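Local structure of phospho-furanose lactonase (Mycoplasma synoviae, 3OVG) at residues A[40-54]-A[275-287]. The protein hydrolyses 1,4-lactones, notably D-xylono-1,4-lactone 5-phosphate and L-arabino-1,4-lactone 5-phosphate, with two zinc ions per subunit. Numbering follows the deposited sequence.
Sequences HIDFLMLNVDASIKE and AGRILYQRNYGLT. With PO4 (phosphate ion), chain I.
Loop-on-loop and helix-on-helix packing joins residues 40-54 to the substrate-binding loop 275-281 and the helix 282-287 that follows it, beside the zinc site of this TIM-barrel hydrolase. At the pocket end, Arg277 NH2 forms a salt bridge with Asp42 OD2 (2.7 Å), meeting it from above the carboxylate plane. The same NH2 lies over the centre of one His40 ring face. A water links Asp42 OD2 to Arg277 NE, so two bridges fix the guanidinium. Its NH1 makes a weak bond to a phosphate ion, which Tyr280, Lys246 and Tyr247 also bind; this probably marks where the substrate phosphate sits. Ile278 N donates to Asp42 O (2.7 Å). Phe43 CE1 rests against Arg277 CG (3.4 Å). In the middle, selenomethionine Met45 is bent at its third torsion (58°), and CE meets Tyr284 CE2 (3.5 Å). The Tyr284 hydroxyl accepts from Asn47 N (2.8 Å), while Ala50 CB lies over the ring face. At the far end, Glu54 accepts backbone N-H groups at the start of helix 282-287, just after N-cap Gln281. Its OE1 takes Asn283 N and ND2 (2.9 Å to ND2), and OE2 takes Arg282 N (3.1 Å). Helices 48-54 and 282-287 run roughly antiparallel at 144°, their axes 8.3 Å apart. Helix 78-88 packs on Val48, Ser51 and Ile52, helix 35-39 touches Phe43 and Leu44, and loop 275-281 follows barrel strand 269-271.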
# COMPACT_ATOMS: atom_id res chain seq x y z
N HIS A 40 -5.58 11.93 3.67
CA HIS A 40 -5.52 11.58 5.09
C HIS A 40 -6.72 12.08 5.90
O HIS A 40 -7.15 13.24 5.77
CB HIS A 40 -4.21 12.07 5.70
CG HIS A 40 -3.78 11.29 6.91
ND1 HIS A 40 -4.45 11.37 8.11
CD2 HIS A 40 -2.77 10.41 7.09
CE1 HIS A 40 -3.87 10.55 8.98
NE2 HIS A 40 -2.85 9.96 8.38
N ILE A 41 -7.27 11.21 6.73
CA ILE A 41 -8.44 11.55 7.54
C ILE A 41 -8.22 12.80 8.42
O ILE A 41 -9.18 13.56 8.67
CB ILE A 41 -8.90 10.36 8.40
CG1 ILE A 41 -10.25 10.64 9.08
CG2 ILE A 41 -7.82 10.02 9.43
CD1 ILE A 41 -11.37 11.07 8.09
N ASP A 42 -6.97 13.04 8.86
CA ASP A 42 -6.62 14.22 9.70
C ASP A 42 -6.91 15.59 9.03
O ASP A 42 -6.97 16.63 9.70
CB ASP A 42 -5.14 14.18 10.11
CG ASP A 42 -4.85 13.14 11.20
OD1 ASP A 42 -5.76 12.36 11.61
OD2 ASP A 42 -3.69 13.13 11.65
N PHE A 43 -7.04 15.59 7.71
CA PHE A 43 -7.40 16.81 6.99
C PHE A 43 -8.89 17.15 7.11
O PHE A 43 -9.31 18.25 6.76
CB PHE A 43 -6.97 16.73 5.53
CG PHE A 43 -5.49 16.85 5.35
CD1 PHE A 43 -4.84 18.05 5.62
CD2 PHE A 43 -4.75 15.76 4.95
CE1 PHE A 43 -3.44 18.16 5.48
CE2 PHE A 43 -3.36 15.85 4.79
CZ PHE A 43 -2.71 17.06 5.05
N LEU A 44 -9.68 16.21 7.61
CA LEU A 44 -11.10 16.46 7.81
C LEU A 44 -11.33 17.17 9.14
O LEU A 44 -11.03 16.62 10.20
CB LEU A 44 -11.89 15.15 7.74
CG LEU A 44 -13.39 15.34 7.90
CD1 LEU A 44 -13.99 16.06 6.68
CD2 LEU A 44 -14.02 13.98 8.09
N MSE A 45 -11.85 18.40 9.07
CA MSE A 45 -12.02 19.26 10.23
C MSE A 45 -13.38 19.94 10.22
O MSE A 45 -13.60 20.92 9.48
CB MSE A 45 -10.90 20.34 10.27
CG MSE A 45 -9.50 19.74 10.17
SE MSE A 45 -8.01 21.04 9.99
CE MSE A 45 -8.33 22.06 11.64
N LEU A 46 -14.30 19.43 11.03
CA LEU A 46 -15.70 19.81 10.86
C LEU A 46 -16.33 20.45 12.08
O LEU A 46 -17.56 20.57 12.16
CB LEU A 46 -16.53 18.59 10.50
CG LEU A 46 -16.36 18.04 9.09
CD1 LEU A 46 -16.96 16.66 9.06
CD2 LEU A 46 -17.03 18.96 8.07
N ASN A 47 -15.52 20.88 13.03
CA ASN A 47 -16.07 21.23 14.33
C ASN A 47 -16.09 22.75 14.54
O ASN A 47 -15.07 23.41 14.78
CB ASN A 47 -15.33 20.42 15.43
CG ASN A 47 -15.98 20.50 16.79
OD1 ASN A 47 -16.55 21.52 17.14
ND2 ASN A 47 -15.86 19.43 17.58
N VAL A 48 -17.28 23.31 14.40
CA VAL A 48 -17.48 24.72 14.61
C VAL A 48 -17.17 25.14 16.06
O VAL A 48 -16.48 26.14 16.29
CB VAL A 48 -18.93 25.13 14.26
CG1 VAL A 48 -19.27 26.47 14.87
CG2 VAL A 48 -19.13 25.14 12.75
N ASP A 49 -17.69 24.41 17.02
CA ASP A 49 -17.46 24.77 18.43
C ASP A 49 -15.98 24.78 18.74
O ASP A 49 -15.50 25.68 19.36
CB ASP A 49 -18.22 23.83 19.39
CG ASP A 49 -19.72 24.00 19.28
OD1 ASP A 49 -20.16 25.07 18.77
OD2 ASP A 49 -20.49 23.09 19.70
N ALA A 50 -15.25 23.77 18.30
CA ALA A 50 -13.81 23.74 18.55
C ALA A 50 -13.06 24.87 17.87
O ALA A 50 -12.07 25.36 18.41
CB ALA A 50 -13.22 22.40 18.13
N SER A 51 -13.51 25.26 16.67
CA SER A 51 -12.81 26.29 15.91
C SER A 51 -12.96 27.64 16.60
O SER A 51 -11.99 28.46 16.70
CB SER A 51 -13.35 26.38 14.48
OG SER A 51 -13.11 25.17 13.77
N ILE A 52 -14.18 27.88 17.06
CA ILE A 52 -14.50 29.11 17.78
C ILE A 52 -13.70 29.23 19.07
O ILE A 52 -13.16 30.29 19.38
CB ILE A 52 -16.00 29.16 18.07
CG1 ILE A 52 -16.79 29.29 16.76
CG2 ILE A 52 -16.31 30.27 19.04
CD1 ILE A 52 -18.31 29.22 16.92
N LYS A 53 -13.60 28.14 19.84
CA LYS A 53 -12.77 28.19 21.05
C LYS A 53 -11.32 28.45 20.68
O LYS A 53 -10.62 29.17 21.38
CB LYS A 53 -12.86 26.88 21.85
CG LYS A 53 -14.27 26.53 22.35
CD LYS A 53 -14.30 25.07 22.85
CE LYS A 53 -15.67 24.73 23.45
NZ LYS A 53 -15.85 23.28 23.77
N GLU A 54 -10.84 27.87 19.59
CA GLU A 54 -9.46 28.14 19.17
C GLU A 54 -9.30 29.63 18.82
O GLU A 54 -8.35 30.29 19.25
CB GLU A 54 -9.01 27.22 18.01
CG GLU A 54 -7.49 27.12 17.77
CD GLU A 54 -6.73 26.32 18.88
OE1 GLU A 54 -7.37 25.80 19.83
OE2 GLU A 54 -5.50 26.24 18.79
N ALA A 275 -2.66 25.74 10.31
CA ALA A 275 -3.09 24.61 11.13
C ALA A 275 -4.17 23.82 10.37
O ALA A 275 -5.36 23.87 10.70
CB ALA A 275 -3.61 25.11 12.49
N GLY A 276 -3.73 23.10 9.34
CA GLY A 276 -4.66 22.48 8.40
C GLY A 276 -4.82 20.98 8.55
O GLY A 276 -5.32 20.32 7.64
N ARG A 277 -4.41 20.46 9.71
CA ARG A 277 -4.70 19.09 10.10
C ARG A 277 -5.33 19.16 11.49
O ARG A 277 -5.06 20.08 12.26
CB ARG A 277 -3.43 18.24 10.17
CG ARG A 277 -2.86 17.85 8.82
CD ARG A 277 -1.60 17.00 8.96
NE ARG A 277 -1.92 15.70 9.56
CZ ARG A 277 -1.40 14.54 9.15
NH1 ARG A 277 -0.55 14.51 8.12
NH2 ARG A 277 -1.75 13.40 9.76
N ILE A 278 -6.14 18.17 11.82
CA ILE A 278 -6.90 18.20 13.07
C ILE A 278 -6.04 18.29 14.35
O ILE A 278 -6.49 18.88 15.35
CB ILE A 278 -7.85 17.00 13.12
CG1 ILE A 278 -9.08 17.27 14.01
CG2 ILE A 278 -7.10 15.73 13.44
CD1 ILE A 278 -10.29 16.32 13.64
N LEU A 279 -4.82 17.75 14.33
CA LEU A 279 -3.93 17.82 15.52
C LEU A 279 -3.05 19.08 15.60
O LEU A 279 -2.16 19.18 16.44
CB LEU A 279 -3.04 16.57 15.64
CG LEU A 279 -3.82 15.25 15.80
CD1 LEU A 279 -2.86 14.07 15.99
CD2 LEU A 279 -4.78 15.34 16.98
N TYR A 280 -3.31 20.03 14.72
CA TYR A 280 -2.55 21.28 14.71
C TYR A 280 -3.29 22.40 15.43
O TYR A 280 -2.86 23.55 15.40
CB TYR A 280 -2.21 21.69 13.26
CG TYR A 280 -1.23 20.76 12.54
CD1 TYR A 280 -0.60 19.70 13.22
CD2 TYR A 280 -0.88 20.98 11.20
CE1 TYR A 280 0.32 18.87 12.56
CE2 TYR A 280 0.02 20.18 10.56
CZ TYR A 280 0.62 19.12 11.24
OH TYR A 280 1.51 18.32 10.57
N GLN A 281 -4.42 22.08 16.07
CA GLN A 281 -5.09 23.05 16.93
C GLN A 281 -5.35 22.41 18.28
O GLN A 281 -5.56 21.21 18.35
CB GLN A 281 -6.39 23.55 16.30
CG GLN A 281 -6.13 24.36 15.05
CD GLN A 281 -7.37 24.97 14.48
OE1 GLN A 281 -8.35 25.21 15.20
NE2 GLN A 281 -7.35 25.26 13.18
N ARG A 282 -5.28 23.22 19.34
CA ARG A 282 -5.42 22.73 20.71
C ARG A 282 -6.82 22.15 20.94
O ARG A 282 -6.96 21.02 21.39
CB ARG A 282 -5.18 23.85 21.71
CG ARG A 282 -4.98 23.34 23.13
CD ARG A 282 -4.71 24.48 24.13
NE ARG A 282 -5.96 25.10 24.61
CZ ARG A 282 -6.72 24.58 25.56
NH1 ARG A 282 -7.84 25.19 25.95
NH2 ARG A 282 -6.36 23.45 26.14
N ASN A 283 -7.84 22.93 20.62
CA ASN A 283 -9.22 22.51 20.89
C ASN A 283 -9.66 21.34 20.02
O ASN A 283 -10.24 20.40 20.50
CB ASN A 283 -10.17 23.72 20.86
CG ASN A 283 -10.05 24.56 22.12
OD1 ASN A 283 -10.58 24.19 23.18
ND2 ASN A 283 -9.33 25.69 22.03
N TYR A 284 -9.34 21.38 18.74
CA TYR A 284 -9.46 20.17 17.91
C TYR A 284 -8.71 18.95 18.50
O TYR A 284 -9.24 17.82 18.50
CB TYR A 284 -8.98 20.46 16.48
CG TYR A 284 -10.05 20.88 15.49
CD1 TYR A 284 -11.09 20.02 15.16
CD2 TYR A 284 -9.99 22.12 14.85
CE1 TYR A 284 -12.06 20.37 14.22
CE2 TYR A 284 -10.96 22.50 13.91
CZ TYR A 284 -11.99 21.60 13.59
OH TYR A 284 -12.94 21.94 12.65
N GLY A 285 -7.48 19.16 18.96
CA GLY A 285 -6.76 18.07 19.64
C GLY A 285 -7.60 17.44 20.77
O GLY A 285 -7.71 16.21 20.90
N LEU A 286 -8.22 18.27 21.58
CA LEU A 286 -8.98 17.77 22.71
C LEU A 286 -10.13 16.87 22.25
O LEU A 286 -10.43 15.86 22.89
CB LEU A 286 -9.51 18.94 23.53
CG LEU A 286 -8.84 19.38 24.85
CD1 LEU A 286 -7.44 18.88 25.09
CD2 LEU A 286 -8.99 20.89 25.06
N THR A 287 -10.78 17.23 21.14
CA THR A 287 -11.85 16.37 20.60
C THR A 287 -11.31 15.00 20.22
O THR A 287 -12.07 14.01 20.15
CB THR A 287 -12.57 17.00 19.36
OG1 THR A 287 -11.72 16.98 18.21
CG2 THR A 287 -13.01 18.44 19.66
P PO4 I . 1.44 18.65 6.87
O1 PO4 I . 0.06 19.31 6.77
O2 PO4 I . 1.32 17.10 6.89
O3 PO4 I . 2.27 19.09 5.66
O4 PO4 I . 2.13 19.17 8.12
O HOH W 1 -2.89 15.65 12.25
O HOH W 2 -13.59 17.32 16.17
O HOH W 3 -9.42 23.93 17.52